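Local coordinates for protein WbmS, polysaccharide deacetylase involved in O-antigen biosynthesis (Bordetella bronchiseptica, PDB 3HFT) that probably removes acetyl groups from a polysaccharide during O-antigen biosynthesis, as a zinc-binding member of the polysaccharide deacetylase family, at residues A[175-180]-A[246-251]. Sequence-based numbering, arbitrary orientation.
Sequences YLWEDD and RTFLQS. With EDO (1,2-ethanediol), chain D.
Trp177 and Phe248 alone join residues 175-180 to the helical residues 246-251. Their rings form an offset stack. The planes are nearly parallel, at 6°, and the centroid of the six-membered indole ring lies 4.1 Å from that of the phenyl ring. Each ring places its rim over a face of the other. The shortest approach is Trp177 CZ2 to Phe248 CE1, 3.4 Å. Phe248 CZ sits over Trp177 CE2, 3.4 Å away. The side chains come from opposite directions. Both hold CG anti to the backbone N (chi1 -167° in Trp177, 176° in Phe248), which turns the indole toward helix 245-256 and the phenyl ring toward strand 177-178.

Other aromatic rings pack against the pair. Trp196 meets both partners, and so does Phe207, from the neighbouring strand 203-207. Trp187 also meets Trp177. The indole nitrogen of Trp177 is satisfied by the hydroxyl of Tyr195.

Within residues 175-180, Tyr175 OH donates to Glu178 OE1 at 2.7 Å, nearly along the C-O axis of that oxygen. Asp180 OD2 accepts a 2.8 Å hydrogen bond from O1 of an ethanediol, probably a crystallisation additive. That ethanediol is also bonded to the zinc ligand Asp46 and to His211.

No hydrogen bond crosses between the segments. The join is a buried aromatic stack that ties the C-terminal helix to strand 177-178, an outermost strand of the parallel sheet. Since both rings are buried and no polar bond links them, dispersion and the exclusion of water probably account for most of its hold. The bond to Tyr195 separately meets the need of the buried indole N-H.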
ATOM      1  N   TYR A 175       8.508  -2.018   3.393  1.00 33.35           N
ATOM      2  CA  TYR A 175       9.332  -3.157   3.760  1.00 31.67           C
ATOM      3  C   TYR A 175       9.401  -4.151   2.639  1.00 33.83           C
ATOM      4  O   TYR A 175       8.543  -4.162   1.749  1.00 32.95           O
ATOM      5  CB  TYR A 175       8.899  -3.792   5.075  1.00 31.51           C
ATOM      6  CG  TYR A 175       7.623  -4.594   5.144  1.00 34.11           C
ATOM      7  CD1 TYR A 175       6.380  -3.973   5.244  1.00 33.65           C
ATOM      8  CD2 TYR A 175       7.671  -5.953   5.234  1.00 33.60           C
ATOM      9  CE1 TYR A 175       5.221  -4.706   5.387  1.00 31.52           C
ATOM     10  CE2 TYR A 175       6.516  -6.704   5.410  1.00 33.63           C
ATOM     11  CZ  TYR A 175       5.295  -6.076   5.486  1.00 35.66           C
ATOM     12  OH  TYR A 175       4.148  -6.813   5.704  1.00 34.67           O
ATOM     13  N   LEU A 176      10.508  -4.895   2.618  1.00 31.89           N
ATOM     14  CA  LEU A 176      10.881  -5.632   1.414  1.00 31.27           C
ATOM     15  C   LEU A 176      11.011  -7.167   1.516  1.00 31.22           C
ATOM     16  O   LEU A 176      11.231  -7.849   0.514  1.00 32.78           O
ATOM     17  CB  LEU A 176      12.189  -5.028   0.856  1.00 32.64           C
ATOM     18  CG  LEU A 176      13.457  -4.868   1.724  1.00 32.76           C
ATOM     19  CD1 LEU A 176      13.909  -6.173   2.416  1.00 30.94           C
ATOM     20  CD2 LEU A 176      14.603  -4.233   0.892  1.00 33.09           C
ATOM     21  N   TRP A 177      10.839  -7.697   2.716  1.00 33.69           N
ATOM     22  CA  TRP A 177      10.954  -9.132   2.964  1.00 32.81           C
ATOM     23  C   TRP A 177      10.103  -9.517   4.165  1.00 33.55           C
ATOM     24  O   TRP A 177      10.011  -8.757   5.154  1.00 32.64           O
ATOM     25  CB  TRP A 177      12.422  -9.512   3.190  1.00 33.78           C
ATOM     26  CG  TRP A 177      12.688 -11.021   3.141  1.00 32.63           C
ATOM     27  CD1 TRP A 177      13.222 -11.718   2.094  1.00 32.87           C
ATOM     28  CD2 TRP A 177      12.553 -11.964   4.218  1.00 32.01           C
ATOM     29  NE1 TRP A 177      13.354 -13.049   2.423  1.00 33.22           N
ATOM     30  CE2 TRP A 177      12.953 -13.226   3.720  1.00 30.58           C
ATOM     31  CE3 TRP A 177      12.053 -11.884   5.521  1.00 34.30           C
ATOM     32  CZ2 TRP A 177      12.912 -14.400   4.502  1.00 37.02           C
ATOM     33  CZ3 TRP A 177      12.021 -13.045   6.299  1.00 35.44           C
ATOM     34  CH2 TRP A 177      12.430 -14.284   5.777  1.00 33.64           C
ATOM     35  N   GLU A 178       9.446 -10.678   4.062  1.00 32.98           N
ATOM     36  CA  GLU A 178       8.598 -11.216   5.133  1.00 32.57           C
ATOM     37  C   GLU A 178       8.664 -12.741   5.030  1.00 31.55           C
ATOM     38  O   GLU A 178       8.700 -13.315   3.916  1.00 34.07           O
ATOM     39  CB  GLU A 178       7.170 -10.682   5.040  1.00 34.73           C
ATOM     40  CG  GLU A 178       6.187 -11.240   6.067  1.00 35.07           C
ATOM     41  CD  GLU A 178       4.814 -10.622   5.963  1.00 37.97           C
ATOM     42  OE1 GLU A 178       4.723  -9.412   5.619  1.00 39.23           O
ATOM     43  OE2 GLU A 178       3.820 -11.348   6.220  1.00 38.80           O
ATOM     44  N   ASP A 179       8.699 -13.389   6.179  1.00 33.56           N
ATOM     45  CA  ASP A 179       8.880 -14.850   6.222  1.00 36.80           C
ATOM     46  C   ASP A 179       7.804 -15.635   5.512  1.00 33.85           C
ATOM     47  O   ASP A 179       8.125 -16.497   4.657  1.00 36.02           O
ATOM     48  CB  ASP A 179       9.207 -15.406   7.643  1.00 37.21           C
ATOM     49  CG  ASP A 179       8.226 -14.971   8.736  1.00 34.03           C
ATOM     50  OD1 ASP A 179       7.142 -14.470   8.426  1.00 36.51           O
ATOM     51  OD2 ASP A 179       8.560 -15.152   9.934  1.00 33.65           O
ATOM     52  N   ASP A 180       6.542 -15.405   5.843  1.00 35.03           N
ATOM     53  CA  ASP A 180       5.476 -16.135   5.165  1.00 35.73           C
ATOM     54  C   ASP A 180       5.363 -15.746   3.689  1.00 35.59           C
ATOM     55  O   ASP A 180       5.099 -16.601   2.834  1.00 36.77           O
ATOM     56  CB  ASP A 180       4.134 -16.061   5.910  1.00 37.01           C
ATOM     57  CG  ASP A 180       3.691 -14.659   6.227  1.00 46.65           C
ATOM     58  OD1 ASP A 180       4.424 -13.687   5.981  1.00 40.10           O
ATOM     59  OD2 ASP A 180       2.598 -14.530   6.798  1.00 56.94           O
ATOM     60  N   ARG A 246      14.031 -19.393  10.629  1.00 30.99           N
ATOM     61  CA  ARG A 246      14.908 -19.267  11.782  1.00 31.31           C
ATOM     62  C   ARG A 246      16.375 -19.225  11.365  1.00 34.00           C
ATOM     63  O   ARG A 246      17.139 -18.370  11.819  1.00 32.67           O
ATOM     64  CB  ARG A 246      14.707 -20.438  12.737  1.00 33.35           C
ATOM     65  CG  ARG A 246      15.389 -20.295  14.078  1.00 33.27           C
ATOM     66  CD  ARG A 246      15.249 -21.599  14.848  1.00 33.12           C
ATOM     67  NE  ARG A 246      15.694 -21.465  16.223  1.00 34.20           N
ATOM     68  CZ  ARG A 246      14.985 -20.924  17.211  1.00 36.83           C
ATOM     69  NH1 ARG A 246      13.801 -20.428  17.005  1.00 31.65           N
ATOM     70  NH2 ARG A 246      15.492 -20.850  18.420  1.00 35.15           N
ATOM     71  N   THR A 247      16.784 -20.140  10.502  1.00 33.78           N
ATOM     72  CA  THR A 247      18.179 -20.170  10.078  1.00 32.31           C
ATOM     73  C   THR A 247      18.507 -18.937   9.213  1.00 33.83           C
ATOM     74  O   THR A 247      19.608 -18.425   9.279  1.00 31.83           O
ATOM     75  CB  THR A 247      18.549 -21.466   9.376  1.00 34.79           C
ATOM     76  OG1 THR A 247      17.761 -21.613   8.207  1.00 34.51           O
ATOM     77  CG2 THR A 247      18.378 -22.684  10.311  1.00 34.13           C
ATOM     78  N   PHE A 248      17.534 -18.427   8.463  1.00 32.37           N
ATOM     79  CA  PHE A 248      17.721 -17.200   7.686  1.00 34.25           C
ATOM     80  C   PHE A 248      18.011 -16.046   8.654  1.00 33.64           C
ATOM     81  O   PHE A 248      18.940 -15.281   8.461  1.00 33.29           O
ATOM     82  CB  PHE A 248      16.461 -16.950   6.869  1.00 35.75           C
ATOM     83  CG  PHE A 248      16.434 -15.660   6.073  1.00 33.99           C
ATOM     84  CD1 PHE A 248      15.892 -14.508   6.609  1.00 34.90           C
ATOM     85  CD2 PHE A 248      16.863 -15.629   4.752  1.00 36.89           C
ATOM     86  CE1 PHE A 248      15.804 -13.360   5.864  1.00 32.78           C
ATOM     87  CE2 PHE A 248      16.767 -14.477   4.005  1.00 38.84           C
ATOM     88  CZ  PHE A 248      16.236 -13.340   4.566  1.00 36.07           C
ATOM     89  N   LEU A 249      17.198 -15.937   9.700  1.00 34.97           N
ATOM     90  CA  LEU A 249      17.378 -14.867  10.686  1.00 35.25           C
ATOM     91  C   LEU A 249      18.679 -15.038  11.413  1.00 35.00           C
ATOM     92  O   LEU A 249      19.398 -14.065  11.644  1.00 31.98           O
ATOM     93  CB  LEU A 249      16.229 -14.895  11.693  1.00 35.65           C
ATOM     94  CG  LEU A 249      16.294 -13.918  12.863  1.00 33.01           C
ATOM     95  CD1 LEU A 249      16.405 -12.444  12.431  1.00 31.65           C
ATOM     96  CD2 LEU A 249      15.033 -14.162  13.752  1.00 35.98           C
ATOM     97  N   GLN A 250      18.998 -16.264  11.810  1.00 32.13           N
ATOM     98  CA  GLN A 250      20.271 -16.495  12.504  1.00 33.38           C
ATOM     99  C   GLN A 250      21.482 -16.119  11.644  1.00 35.09           C
ATOM    100  O   GLN A 250      22.407 -15.491  12.139  1.00 34.92           O
ATOM    101  CB  GLN A 250      20.390 -17.947  13.001  1.00 31.75           C
ATOM    102  CG  GLN A 250      19.452 -18.245  14.160  1.00 32.71           C
ATOM    103  CD  GLN A 250      19.385 -19.727  14.471  1.00 38.06           C
ATOM    104  OE1 GLN A 250      19.283 -20.550  13.573  1.00 37.07           O
ATOM    105  NE2 GLN A 250      19.447 -20.060  15.734  1.00 39.92           N
ATOM    106  N   SER A 251      21.470 -16.468  10.357  1.00 36.79           N
ATOM    107  CA  SER A 251      22.573 -16.097   9.447  1.00 38.01           C
ATOM    108  C   SER A 251      22.687 -14.611   9.229  1.00 37.86           C
ATOM    109  O   SER A 251      23.781 -14.058   9.172  1.00 36.38           O
ATOM    110  CB  SER A 251      22.386 -16.712   8.073  1.00 39.94           C
ATOM    111  OG  SER A 251      22.470 -18.105   8.197  1.00 49.07           O
TER
HETATM  112  C1  EDO D 259       1.017 -16.540   9.340  1.00 54.81           C
HETATM  113  O1  EDO D 259       1.986 -16.827   8.329  1.00 39.94           O
HETATM  114  C2  EDO D 259       1.713 -15.945  10.569  1.00 61.80           C
HETATM  115  O2  EDO D 259       0.797 -15.156  11.348  1.00 64.92           O